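Side-chain contacts in DUF3863 domain-containing protein (PDB 3LM3), which is of unknown function but is probably a glycoside hydrolase or carbohydrate deacetylase: residues N284-Q289 with D297-A302; S240-G243 with E248-K251. One frame throughout, in Å; residues are numbered along the deposited sequence.

Contact 1 of 2, residues N284-Q289 with D297-A302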
loop_
_atom_site.group_PDB
_atom_site.type_symbol
_atom_site.label_atom_id
_atom_site.label_comp_id
_atom_site.label_asym_id
_atom_site.label_seq_id
_atom_site.Cartn_x
_atom_site.Cartn_y
_atom_site.Cartn_z
ATOM N N ASN A 284 -3.011 1.134 5.510
ATOM C CA ASN A 284 -1.914 1.279 6.471
ATOM C C ASN A 284 -1.507 -0.085 6.986
ATOM O O ASN A 284 -2.299 -1.022 7.018
ATOM C CB ASN A 284 -2.333 2.192 7.617
ATOM C CG ASN A 284 -1.186 3.003 8.214
ATOM O OD1 ASN A 284 -0.012 2.811 7.894
ATOM N ND2 ASN A 284 -1.557 3.957 9.098
ATOM N N ILE A 285 -0.232 -0.192 7.341
ATOM C CA ILE A 285 0.373 -1.423 7.877
ATOM C C ILE A 285 1.172 -1.025 9.106
ATOM O O ILE A 285 2.046 -0.158 9.019
ATOM C CB ILE A 285 1.250 -2.153 6.866
ATOM C CG1 ILE A 285 0.414 -2.599 5.657
ATOM C CG2 ILE A 285 1.952 -3.367 7.540
ATOM C CD1 ILE A 285 1.232 -3.105 4.452
ATOM N N TRP A 286 0.847 -1.605 10.244
ATOM C CA TRP A 286 1.558 -1.415 11.511
ATOM C C TRP A 286 2.146 -2.744 11.935
ATOM O O TRP A 286 1.425 -3.732 12.131
ATOM C CB TRP A 286 0.626 -0.947 12.622
ATOM C CG TRP A 286 0.082 0.449 12.505
ATOM C CD1 TRP A 286 -0.418 1.054 11.371
ATOM C CD2 TRP A 286 0.004 1.442 13.534
ATOM N NE1 TRP A 286 -0.816 2.330 11.663
ATOM C CE2 TRP A 286 -0.556 2.600 12.974
ATOM C CE3 TRP A 286 0.410 1.490 14.873
ATOM C CZ2 TRP A 286 -0.778 3.753 13.714
ATOM C CZ3 TRP A 286 0.164 2.629 15.594
ATOM C CH2 TRP A 286 -0.404 3.740 15.025
ATOM N N GLU A 287 3.448 -2.804 12.131
ATOM C CA GLU A 287 4.061 -4.029 12.595
ATOM C C GLU A 287 3.886 -4.162 14.101
ATOM O O GLU A 287 4.124 -3.206 14.846
ATOM C CB GLU A 287 5.532 -4.029 12.248
ATOM C CG GLU A 287 5.853 -3.976 10.755
ATOM C CD GLU A 287 5.721 -2.604 10.100
ATOM O OE1 GLU A 287 5.597 -1.551 10.783
ATOM O OE2 GLU A 287 5.829 -2.554 8.862
ATOM N N ALA A 288 3.436 -5.338 14.529
ATOM C CA ALA A 288 3.208 -5.602 15.956
ATOM C C ALA A 288 4.458 -5.312 16.789
ATOM O O ALA A 288 4.352 -4.855 17.929
ATOM C CB ALA A 288 2.763 -7.016 16.160
ATOM N N GLN A 289 5.627 -5.596 16.235
ATOM C CA GLN A 289 6.877 -5.406 16.971
ATOM C C GLN A 289 7.137 -3.954 17.356
ATOM O O GLN A 289 8.031 -3.685 18.183
ATOM C CB GLN A 289 8.066 -5.993 16.214
ATOM C CG GLN A 289 8.367 -5.448 14.818
ATOM C CD GLN A 289 8.961 -4.057 14.795
ATOM O OE1 GLN A 289 8.278 -3.094 14.514
ATOM N NE2 GLN A 289 10.261 -3.943 15.107
ATOM N N ASP A 297 2.942 2.190 25.416
ATOM C CA ASP A 297 2.035 3.312 25.565
ATOM C C ASP A 297 2.102 4.265 24.396
ATOM O O ASP A 297 1.060 4.729 23.919
ATOM C CB ASP A 297 2.278 4.060 26.867
ATOM C CG ASP A 297 1.903 3.253 28.095
ATOM O OD1 ASP A 297 1.142 2.260 28.024
ATOM O OD2 ASP A 297 2.374 3.669 29.176
ATOM N N LEU A 298 3.302 4.579 23.928
ATOM C CA LEU A 298 3.461 5.446 22.764
ATOM C C LEU A 298 2.720 4.890 21.546
ATOM O O LEU A 298 1.970 5.620 20.900
ATOM C CB LEU A 298 4.934 5.675 22.463
ATOM C CG LEU A 298 5.209 6.598 21.272
ATOM C CD1 LEU A 298 4.820 8.054 21.563
ATOM C CD2 LEU A 298 6.670 6.540 20.839
ATOM N N ILE A 299 2.938 3.617 21.213
ATOM C CA ILE A 299 2.381 3.050 19.993
ATOM C C ILE A 299 0.874 2.844 20.136
ATOM O O ILE A 299 0.130 3.140 19.209
ATOM C CB ILE A 299 3.160 1.773 19.576
ATOM C CG1 ILE A 299 4.613 2.153 19.260
ATOM C CG2 ILE A 299 2.522 1.053 18.381
ATOM C CD1 ILE A 299 4.753 3.127 18.107
ATOM N N CYS A 300 0.428 2.383 21.292
ATOM C CA CYS A 300 -1.016 2.285 21.512
ATOM C C CYS A 300 -1.701 3.649 21.540
ATOM O O CYS A 300 -2.816 3.786 20.998
ATOM C CB CYS A 300 -1.318 1.448 22.740
ATOM S SG CYS A 300 -0.932 -0.310 22.552
ATOM N N ASP A 301 -1.071 4.665 22.140
ATOM C CA ASP A 301 -1.632 6.015 22.075
ATOM C C ASP A 301 -1.711 6.514 20.629
ATOM O O ASP A 301 -2.680 7.145 20.243
ATOM C CB ASP A 301 -0.809 7.020 22.903
ATOM C CG ASP A 301 -1.034 6.891 24.399
ATOM O OD1 ASP A 301 -1.960 6.172 24.848
ATOM O OD2 ASP A 301 -0.230 7.516 25.128
ATOM N N ALA A 302 -0.691 6.236 19.831
ATOM C CA ALA A 302 -0.711 6.631 18.436
ATOM C C ALA A 302 -1.859 5.957 17.683
ATOM O O ALA A 302 -2.569 6.595 16.881
ATOM C CB ALA A 302 0.647 6.296 17.768
#
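Trp286 bridges an extended strand and a helix that runs back beside it in roughly the opposite direction, with Ile299 and Ala302 as its partners on the helix. The backbones stand well apart, Trp286 CA being 9.6 Å from Ile299 CA, and the indole fills the interval between them. Its CG lies anti to the carbonyl carbon and beside the backbone N (chi1 -69°), which carries the six-membered ring out to the helix. That ring arrives edge first. Its CZ3 corner comes to 3.7 Å from Ile299 O, which sits near the indole plane, and to 4.0 Å from the methyl CG2 of Ile299. The neighbouring CH2 meets Ala302 at its CB, 3.9 Å away; a side chain this small lets the ring come close to the helix backbone, with CH2 3.8 Å from Ala302 C. Trp306, further along helix 296-313, meets the indole with ring planes about 15° apart, while Leu25 of the adjoining strand 21-29 also touches it. Replacing Trp286 by alanine would probably open a gap between strand and helix and leave Ile299 CG2 and Ala302 CB without their aromatic neighbour. A parallel strand followed by a covering helix, with buried apolar groups joining the two, is a beta-alpha unit, consistent with the (beta/alpha) barrels of glycoside hydrolases and related deacetylases.

Contact 2 of 2, residues S240-G243 with E248-K251; sequences SRRG and ETYK
Glu248 O, a carbonyl oxygen in the first turn of helix 247-253, is held by two nitrogens of Arg242. NE donates to it over 2.9 Å and NH2 over 3.0 Å, a side-on grip in which the oxygen lies in the guanidinium plane. The two donors use it differently: NH2 approaches in the carbonyl plane on a lone pair, whereas NE is tilted 34° from that plane. Arg242 begins with CG anti to its own N and turns at chi3 (-73°), folding the guanidinium over to the helix; its remaining terminal nitrogen, NH1, forms a salt bridge with Asp352. The Glu248 side chain takes another course: bent at chi2, it passes Arg242 and brings its carboxylate alongside Arg241, whose CB is 3.8 Å from OE2. Two waters then tie OE1 to the loop backbone, one donating to both Arg241 O and OE1, the other accepting from Gly243 N and lying 2.9 Å from OE1. Thr249 sets its methyl CG2 3.4 Å from Gly243 O, a buried oxygen that has no polar partner, while its hydroxyl bonds to Gly245 O. Opposite charges thus lie near each other without pairing, Arg242 NE being 6.5 Å from Glu248 OE1. Loop and helix start are joined by side chains reaching main-chain groups, directly from the arginine and through water from the glutamate, rather than by a salt bridge between them.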
loop_
_atom_site.group_PDB
_atom_site.type_symbol
_atom_site.label_atom_id
_atom_site.label_comp_id
_atom_site.label_asym_id
_atom_site.label_seq_id
_atom_site.Cartn_x
_atom_site.Cartn_y
_atom_site.Cartn_z
ATOM N N SER A 240 10.715 9.871 1.774
ATOM C CA SER A 240 9.818 9.475 0.690
ATOM C C SER A 240 8.709 8.485 1.056
ATOM O O SER A 240 7.824 8.236 0.237
ATOM C CB SER A 240 10.633 8.898 -0.453
ATOM O OG SER A 240 11.203 7.692 -0.056
ATOM N N ARG A 241 8.722 7.976 2.292
ATOM C CA ARG A 241 7.668 7.081 2.775
ATOM C C ARG A 241 6.707 7.714 3.744
ATOM O O ARG A 241 5.886 7.029 4.368
ATOM C CB ARG A 241 8.289 5.832 3.407
ATOM C CG ARG A 241 9.114 5.000 2.444
ATOM C CD ARG A 241 8.314 4.569 1.211
ATOM N NE ARG A 241 7.133 3.824 1.619
ATOM C CZ ARG A 241 6.115 3.504 0.828
ATOM N NH1 ARG A 241 6.103 3.897 -0.444
ATOM N NH2 ARG A 241 5.111 2.793 1.346
ATOM N N ARG A 242 6.747 9.044 3.841
ATOM C CA ARG A 242 5.834 9.750 4.722
ATOM C C ARG A 242 4.394 9.854 4.183
ATOM O O ARG A 242 4.147 10.303 3.048
ATOM C CB ARG A 242 6.378 11.139 5.005
ATOM C CG ARG A 242 5.515 11.916 5.972
ATOM C CD ARG A 242 6.311 13.064 6.604
ATOM N NE ARG A 242 7.266 12.541 7.572
ATOM C CZ ARG A 242 8.600 12.577 7.486
ATOM N NH1 ARG A 242 9.235 13.193 6.502
ATOM N NH2 ARG A 242 9.338 12.005 8.431
ATOM N N GLY A 243 3.449 9.501 5.060
ATOM C CA GLY A 243 2.046 9.629 4.793
ATOM C C GLY A 243 1.260 9.266 6.021
ATOM O O GLY A 243 1.325 9.993 7.026
ATOM N N GLU A 248 7.147 7.357 10.253
ATOM C CA GLU A 248 7.584 8.667 9.771
ATOM C C GLU A 248 6.758 9.824 10.313
ATOM O O GLU A 248 7.023 10.994 9.987
ATOM C CB GLU A 248 7.570 8.695 8.240
ATOM C CG GLU A 248 8.448 7.664 7.592
ATOM C CD GLU A 248 7.879 6.270 7.497
ATOM O OE1 GLU A 248 6.682 6.072 7.753
ATOM O OE2 GLU A 248 8.690 5.356 7.156
ATOM N N THR A 249 5.755 9.511 11.140
ATOM C CA THR A 249 4.820 10.515 11.640
ATOM C C THR A 249 4.725 10.443 13.165
ATOM O O THR A 249 5.492 11.099 13.864
ATOM C CB THR A 249 3.429 10.397 10.954
ATOM O OG1 THR A 249 2.865 9.086 11.182
ATOM C CG2 THR A 249 3.554 10.669 9.460
ATOM N N TYR A 250 3.812 9.634 13.701
ATOM C CA TYR A 250 3.680 9.501 15.142
ATOM C C TYR A 250 5.015 9.265 15.872
ATOM O O TYR A 250 5.299 9.926 16.883
ATOM C CB TYR A 250 2.713 8.360 15.490
ATOM C CG TYR A 250 1.287 8.671 15.111
ATOM C CD1 TYR A 250 0.553 9.612 15.811
ATOM C CD2 TYR A 250 0.654 8.001 14.072
ATOM C CE1 TYR A 250 -0.747 9.911 15.441
ATOM C CE2 TYR A 250 -0.681 8.305 13.705
ATOM C CZ TYR A 250 -1.368 9.244 14.387
ATOM O OH TYR A 250 -2.648 9.538 13.970
ATOM N N LYS A 251 5.830 8.351 15.365
ATOM C CA LYS A 251 7.121 8.031 15.994
ATOM C C LYS A 251 8.146 9.120 15.661
ATOM O O LYS A 251 8.664 9.763 16.555
ATOM C CB LYS A 251 7.569 6.643 15.574
ATOM C CG LYS A 251 8.710 6.048 16.384
ATOM C CD LYS A 251 10.062 6.582 16.016
ATOM C CE LYS A 251 10.564 6.215 14.630
ATOM N NZ LYS A 251 12.034 6.602 14.485
HETATM O O HOH W 1 5.042 4.649 5.886
HETATM O O HOH W 2 4.409 7.833 7.199
#

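Overall arrangement
Both contacts are buried within the DUF3863 range, on the same side of the chain's centre with their own centres about 13 Å apart, yet they join different elements. Contact 1 unites a barrel strand with its covering helix and is apolar; contact 2 ties a loop to a short helix within a connection before that strand, through a guanidinium, a carbonyl and bridging waters, with two partly exposed side chains taking part. In the chain, contact 2 closes before contact 1 opens. They meet in space at Tyr250, whose CG packs 3.6 Å from Ala302 CB and which also touches Trp306, so helix 247-253 rests against the helix 296-313 that receives Trp286.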